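PDB 2RJO: twin-arginine translocation pathway signal protein from Burkholderia phytofirmans, which probably serves as a periplasmic sugar-binding protein, holding beta-D-galactopyranose in the cleft between its two lobes, as in the receptors of sugar transporters. Local coordinates for residues C10-S14 against V69-D73; I94-P98 against N148-R154. All blocks are in the same frame, centred on the assembly; numbering follows the deposited sequence.

Interaction 1. Residues C10-S14 against V69-D73. With GAL (beta-D-galactopyranose), chain B; SO4 (sulfate ion), chain D.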
loop_
_atom_site.group_PDB
_atom_site.type_symbol
_atom_site.label_atom_id
_atom_site.label_comp_id
_atom_site.label_asym_id
_atom_site.label_seq_id
_atom_site.Cartn_x
_atom_site.Cartn_y
_atom_site.Cartn_z
ATOM N N CYS A 10 -12.971 -5.632 -6.476
ATOM C CA CYS A 10 -11.806 -5.018 -5.856
ATOM C C CYS A 10 -11.932 -3.497 -5.915
ATOM O O CYS A 10 -12.055 -2.911 -6.998
ATOM C CB CYS A 10 -10.537 -5.475 -6.571
ATOM S SG CYS A 10 -9.008 -4.951 -5.779
ATOM N N SER A 11 -11.918 -2.862 -4.745
ATOM C CA SER A 11 -12.039 -1.412 -4.655
ATOM C C SER A 11 -10.743 -0.737 -4.232
ATOM O O SER A 11 -10.116 -1.125 -3.244
ATOM C CB SER A 11 -13.141 -1.024 -3.663
ATOM O OG SER A 11 -13.168 0.384 -3.476
ATOM N N PHE A 12 -10.354 0.289 -4.981
ATOM C CA PHE A 12 -9.138 1.035 -4.685
ATOM C C PHE A 12 -9.190 2.467 -5.218
ATOM O O PHE A 12 -10.077 2.831 -5.993
ATOM C CB PHE A 12 -7.924 0.282 -5.230
ATOM C CG PHE A 12 -8.065 -0.137 -6.650
ATOM C CD1 PHE A 12 -7.634 0.692 -7.682
ATOM C CD2 PHE A 12 -8.653 -1.359 -6.967
ATOM C CE1 PHE A 12 -7.784 0.310 -9.022
ATOM C CE2 PHE A 12 -8.810 -1.754 -8.305
ATOM C CZ PHE A 12 -8.374 -0.915 -9.330
ATOM N N ARG A 13 -8.226 3.278 -4.805
ATOM C CA ARG A 13 -8.209 4.683 -5.188
ATOM C C ARG A 13 -8.028 5.020 -6.670
ATOM O O ARG A 13 -8.902 5.662 -7.250
ATOM C CB ARG A 13 -7.170 5.433 -4.346
ATOM C CG ARG A 13 -7.549 6.881 -4.057
ATOM C CD ARG A 13 -6.632 7.536 -3.049
ATOM N NE ARG A 13 -6.760 6.998 -1.692
ATOM C CZ ARG A 13 -5.957 6.077 -1.169
ATOM N NH1 ARG A 13 -4.957 5.576 -1.889
ATOM N NH2 ARG A 13 -6.138 5.670 0.084
ATOM N N SER A 14 -6.929 4.601 -7.295
ATOM C CA SER A 14 -6.724 4.953 -8.702
ATOM C C SER A 14 -5.864 4.047 -9.565
ATOM O O SER A 14 -4.950 3.379 -9.075
ATOM C CB SER A 14 -6.149 6.365 -8.781
ATOM O OG SER A 14 -6.966 7.258 -8.053
ATOM N N VAL A 69 -11.012 -4.709 -0.503
ATOM C CA VAL A 69 -10.894 -3.258 -0.600
ATOM C C VAL A 69 -9.805 -2.551 0.204
ATOM O O VAL A 69 -9.502 -2.912 1.343
ATOM C CB VAL A 69 -12.254 -2.598 -0.234
ATOM C CG1 VAL A 69 -12.662 -3.011 1.181
ATOM C CG2 VAL A 69 -12.162 -1.078 -0.336
ATOM N N ASP A 70 -9.239 -1.526 -0.422
ATOM C CA ASP A 70 -8.210 -0.667 0.156
ATOM C C ASP A 70 -8.998 0.634 0.393
ATOM O O ASP A 70 -9.123 1.457 -0.510
ATOM C CB ASP A 70 -7.097 -0.429 -0.880
ATOM C CG ASP A 70 -5.967 0.465 -0.363
ATOM O OD1 ASP A 70 -6.206 1.319 0.519
ATOM O OD2 ASP A 70 -4.829 0.322 -0.858
ATOM N N PRO A 71 -9.566 0.817 1.602
ATOM C CA PRO A 71 -10.342 2.021 1.926
ATOM C C PRO A 71 -9.611 3.330 1.649
ATOM O O PRO A 71 -8.471 3.511 2.073
ATOM C CB PRO A 71 -10.655 1.837 3.411
ATOM C CG PRO A 71 -10.788 0.363 3.531
ATOM C CD PRO A 71 -9.585 -0.119 2.739
ATOM N N ASN A 72 -10.287 4.228 0.936
ATOM C CA ASN A 72 -9.748 5.545 0.586
ATOM C C ASN A 72 -9.251 6.251 1.852
ATOM O O ASN A 72 -8.192 6.873 1.853
ATOM C CB ASN A 72 -10.837 6.376 -0.099
ATOM C CG ASN A 72 -10.355 7.744 -0.514
ATOM O OD1 ASN A 72 -9.358 7.873 -1.230
ATOM N ND2 ASN A 72 -11.072 8.785 -0.075
ATOM N N ASP A 73 -10.024 6.136 2.926
ATOM C CA ASP A 73 -9.670 6.729 4.213
ATOM C C ASP A 73 -10.036 5.693 5.270
ATOM O O ASP A 73 -10.848 4.803 5.021
ATOM C CB ASP A 73 -10.451 8.035 4.458
ATOM C CG ASP A 73 -9.546 9.276 4.474
ATOM O OD1 ASP A 73 -8.331 9.122 4.763
ATOM O OD2 ASP A 73 -10.048 10.409 4.217
HETATM C C1 GAL B . -1.336 3.961 -2.081
HETATM C C2 GAL B . 0.139 3.738 -1.676
HETATM C C3 GAL B . 0.223 2.472 -0.794
HETATM C C4 GAL B . -0.658 2.680 0.450
HETATM C C5 GAL B . -2.106 2.930 -0.057
HETATM C C6 GAL B . -3.005 3.147 1.142
HETATM O O1 GAL B . -1.424 5.150 -2.889
HETATM O O2 GAL B . 0.933 3.550 -2.846
HETATM O O3 GAL B . 1.570 2.252 -0.379
HETATM O O4 GAL B . -0.194 3.830 1.157
HETATM O O5 GAL B . -2.161 4.132 -0.894
HETATM O O6 GAL B . -4.318 3.365 0.662
HETATM S S SO4 D . -3.278 6.849 -5.302
HETATM O O1 SO4 D . -4.504 6.678 -6.123
HETATM O O2 SO4 D . -3.626 6.985 -3.871
HETATM O O3 SO4 D . -2.517 8.031 -5.777
HETATM O O4 SO4 D . -2.442 5.640 -5.457
HETATM O O HOH W 1 -11.560 1.940 -1.846
HETATM O O HOH W 2 -7.465 3.033 -1.957
#

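Interaction 2. Residues I94-P98 against N148-R154. With GAL (beta-D-galactopyranose), chain B.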
loop_
_atom_site.group_PDB
_atom_site.type_symbol
_atom_site.label_atom_id
_atom_site.label_comp_id
_atom_site.label_asym_id
_atom_site.label_seq_id
_atom_site.Cartn_x
_atom_site.Cartn_y
_atom_site.Cartn_z
ATOM N N ILE A 94 -7.557 -3.696 3.336
ATOM C CA ILE A 94 -6.130 -3.526 3.108
ATOM C C ILE A 94 -5.690 -2.125 3.524
ATOM O O ILE A 94 -6.285 -1.142 3.098
ATOM C CB ILE A 94 -5.766 -3.683 1.611
ATOM C CG1 ILE A 94 -6.394 -4.952 1.034
ATOM C CG2 ILE A 94 -4.255 -3.744 1.455
ATOM C CD1 ILE A 94 -5.809 -6.227 1.592
ATOM N N TRP A 95 -4.657 -2.040 4.357
ATOM C CA TRP A 95 -4.103 -0.753 4.777
ATOM C C TRP A 95 -4.886 0.145 5.738
ATOM O O TRP A 95 -4.462 0.356 6.869
ATOM C CB TRP A 95 -3.751 0.100 3.545
ATOM C CG TRP A 95 -2.567 -0.378 2.714
ATOM C CD1 TRP A 95 -2.556 -0.612 1.371
ATOM C CD2 TRP A 95 -1.238 -0.667 3.179
ATOM N NE1 TRP A 95 -1.308 -1.035 0.968
ATOM C CE2 TRP A 95 -0.481 -1.076 2.055
ATOM C CE3 TRP A 95 -0.616 -0.622 4.429
ATOM C CZ2 TRP A 95 0.866 -1.437 2.153
ATOM C CZ3 TRP A 95 0.734 -0.988 4.523
ATOM C CH2 TRP A 95 1.449 -1.387 3.394
ATOM N N ASN A 96 -6.014 0.687 5.283
ATOM C CA ASN A 96 -6.783 1.639 6.089
ATOM C C ASN A 96 -8.025 1.152 6.837
ATOM O O ASN A 96 -8.903 0.510 6.268
ATOM C CB ASN A 96 -7.193 2.838 5.215
ATOM C CG ASN A 96 -6.021 3.487 4.501
ATOM O OD1 ASN A 96 -5.071 3.947 5.125
ATOM N ND2 ASN A 96 -6.091 3.528 3.176
ATOM N N LYS A 97 -8.090 1.496 8.118
ATOM C CA LYS A 97 -9.219 1.156 8.968
ATOM C C LYS A 97 -9.020 1.794 10.337
ATOM O O LYS A 97 -7.889 2.099 10.731
ATOM C CB LYS A 97 -9.344 -0.361 9.152
ATOM C CG LYS A 97 -8.400 -0.942 10.199
ATOM C CD LYS A 97 -8.758 -2.385 10.531
ATOM C CE LYS A 97 -7.908 -2.926 11.676
ATOM N NZ LYS A 97 -8.168 -2.264 12.990
ATOM N N PRO A 98 -10.120 2.009 11.078
ATOM C CA PRO A 98 -10.014 2.610 12.410
ATOM C C PRO A 98 -9.349 1.597 13.336
ATOM O O PRO A 98 -9.434 0.395 13.103
ATOM C CB PRO A 98 -11.472 2.856 12.801
ATOM C CG PRO A 98 -12.191 2.954 11.472
ATOM C CD PRO A 98 -11.532 1.865 10.677
ATOM N N ASN A 148 -4.533 8.322 6.496
ATOM C CA ASN A 148 -4.244 6.919 6.145
ATOM C C ASN A 148 -3.290 6.256 7.142
ATOM O O ASN A 148 -2.278 6.841 7.531
ATOM C CB ASN A 148 -3.632 6.839 4.740
ATOM C CG ASN A 148 -4.676 6.879 3.639
ATOM O OD1 ASN A 148 -5.771 7.417 3.818
ATOM N ND2 ASN A 148 -4.332 6.321 2.478
ATOM N N VAL A 149 -3.604 5.026 7.541
ATOM C CA VAL A 149 -2.766 4.315 8.497
ATOM C C VAL A 149 -1.319 4.123 8.024
ATOM O O VAL A 149 -0.387 4.267 8.813
ATOM C CB VAL A 149 -3.367 2.951 8.850
ATOM C CG1 VAL A 149 -2.497 2.240 9.872
ATOM C CG2 VAL A 149 -4.773 3.137 9.411
ATOM N N PRO A 150 -1.104 3.789 6.735
ATOM C CA PRO A 150 0.295 3.620 6.322
ATOM C C PRO A 150 1.048 4.949 6.261
ATOM O O PRO A 150 2.250 5.003 6.516
ATOM C CB PRO A 150 0.182 2.913 4.961
ATOM C CG PRO A 150 -1.143 3.371 4.433
ATOM C CD PRO A 150 -2.023 3.338 5.675
ATOM N N ALA A 151 0.336 6.025 5.951
ATOM C CA ALA A 151 0.956 7.348 5.885
ATOM C C ALA A 151 1.447 7.755 7.273
ATOM O O ALA A 151 2.530 8.315 7.429
ATOM C CB ALA A 151 -0.054 8.377 5.375
ATOM N N ILE A 152 0.626 7.461 8.274
ATOM C CA ILE A 152 0.920 7.775 9.662
ATOM C C ILE A 152 2.071 6.920 10.190
ATOM O O ILE A 152 2.987 7.425 10.851
ATOM C CB ILE A 152 -0.344 7.542 10.548
ATOM C CG1 ILE A 152 -1.428 8.549 10.183
ATOM C CG2 ILE A 152 0.003 7.641 12.015
ATOM C CD1 ILE A 152 -2.759 8.284 10.886
ATOM N N GLU A 153 2.032 5.628 9.888
ATOM C CA GLU A 153 3.068 4.723 10.356
ATOM C C GLU A 153 4.420 4.958 9.691
ATOM O O GLU A 153 5.427 5.030 10.377
ATOM C CB GLU A 153 2.630 3.265 10.164
ATOM C CG GLU A 153 1.274 2.964 10.766
ATOM C CD GLU A 153 0.981 1.476 10.866
ATOM O OE1 GLU A 153 1.301 0.728 9.914
ATOM O OE2 GLU A 153 0.413 1.058 11.898
ATOM N N ARG A 154 4.446 5.082 8.365
ATOM C CA ARG A 154 5.704 5.311 7.643
ATOM C C ARG A 154 6.361 6.623 8.101
ATOM O O ARG A 154 7.580 6.704 8.268
ATOM C CB ARG A 154 5.438 5.336 6.133
ATOM C CG ARG A 154 4.860 4.020 5.617
ATOM C CD ARG A 154 4.375 4.088 4.171
ATOM N NE ARG A 154 3.636 2.875 3.819
ATOM C CZ ARG A 154 3.079 2.635 2.634
ATOM N NH1 ARG A 154 3.164 3.524 1.648
ATOM N NH2 ARG A 154 2.428 1.495 2.438
HETATM C C1 GAL B . -1.336 3.961 -2.081
HETATM C C2 GAL B . 0.139 3.738 -1.676
HETATM C C3 GAL B . 0.223 2.472 -0.794
HETATM C C4 GAL B . -0.658 2.680 0.450
HETATM C C5 GAL B . -2.106 2.930 -0.057
HETATM C C6 GAL B . -3.005 3.147 1.142
HETATM O O1 GAL B . -1.424 5.150 -2.889
HETATM O O2 GAL B . 0.933 3.550 -2.846
HETATM O O3 GAL B . 1.570 2.252 -0.379
HETATM O O4 GAL B . -0.194 3.830 1.157
HETATM O O5 GAL B . -2.161 4.132 -0.894
HETATM O O6 GAL B . -4.318 3.365 0.662
#

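Interaction 1. Residues C10-S14 against V69-D73
Ser-11 and Val-69 form a parallel beta bridge where strands 7-12 and 65-69 end at the sugar cleft of a periplasmic binding protein fold. The amide of Asp-70 gives a straight hydrogen bond to Ser-11 O, with N to O at 3.0 Å. Ser-11 CB packs tightly on Val-69 CG2. Two waters link the strand ends. Both donate to Asp-70 O; one bonds Ser-11 OG, and the other weakly accepts from Arg-13 N.

Past the strand ends, Arg-13 holds Asn-72 through NE and NH2. NE donates to Asn-72 OD1 at 2.8 Å; the oxygen sits 17° out of the guanidinium plane. NH2 donates to the backbone Asn-72 O at 3.0 Å, and this oxygen lies nearly in the plane. A bend at chi3 (-69°) brings the guanidinium round to this residue. Asn-72 ND2 bonds Ser-47 OG, so both ends of the amide are used. Arg-13 NH1 donates to O2 of a sulfate, probably from the crystallisation liquor. Asp-70 OD2 bonds Tyr-20 OH. Asp-70 OD1 is set off the guanidinium plane and takes no N-H from it. The galactose hydroxyl joins the two residues: GAL O6 accepts from Arg-13 NH2 at 3.0 Å and donates to Asp-70 OD1 at 2.8 Å.

Interaction 2. Residues I94-P98 against N148-R154
The sugar pocket of this periplasmic binding protein is walled here by the loop after strand 90-94 and the N-terminal end of helix 149-163. Trp-95 and Arg-154 form a cation-pi pair. CZ of Arg-154 lies 4.8 Å from the centroid of the six-membered Trp-95 ring, 23° off the ring normal. The two planes are 83° apart, so the guanidinium stands edge-on over the indole face. Its NH2 approaches Trp-95 CH2 at 3.2 Å. The Arg-154 chain is extended from CG to NE, which carries the guanidinium from the helix to the sugar. Galactose C4 lies over the same indole face, offset toward the rim. Trp-95 NE1 is bonded to Tyr-19 OH.

Pro-150 touches both groups. Its CB meets Trp-95 CE3 at 3.7 Å and also lies over a face of the guanidinium. At the backbone of the tryptophan, Val-149 CB lies 3.4 Å from Trp-95 O.

Asn-96 is the polar link to the helix start. Its OD1 takes a weak hydrogen bond from Val-149 N at 3.0 Å and also touches Pro-150 CD. Its ND2 bonds Pro-71 O and gives a weak bond to galactose O6. Arg-154 holds the opposite side of the sugar: NH1 and NH2 both donate to GAL O3, at 2.9 Å and 3.0 Å.

In the fold
Interactions 1 and 2 have centres about 12 Å apart and meet at the same galactose. Interaction 1 lies within one lobe. Interaction 2 brings a loop of that lobe against helix 149-163 of the other, so it spans the cleft. The backbone joins them directly: Ile-94 N probably bonds Val-69 O at 2.9 Å, which places strands 65-69 and 90-94 side by side. The segments 69-73 and 94-98 therefore leave the sheet next to each other. Interaction 1 and the loop 94-98 serve one end of the galactose, and the helix of the other lobe serves the far end. Asp-231 and Asn-205 add further bonds to the sugar.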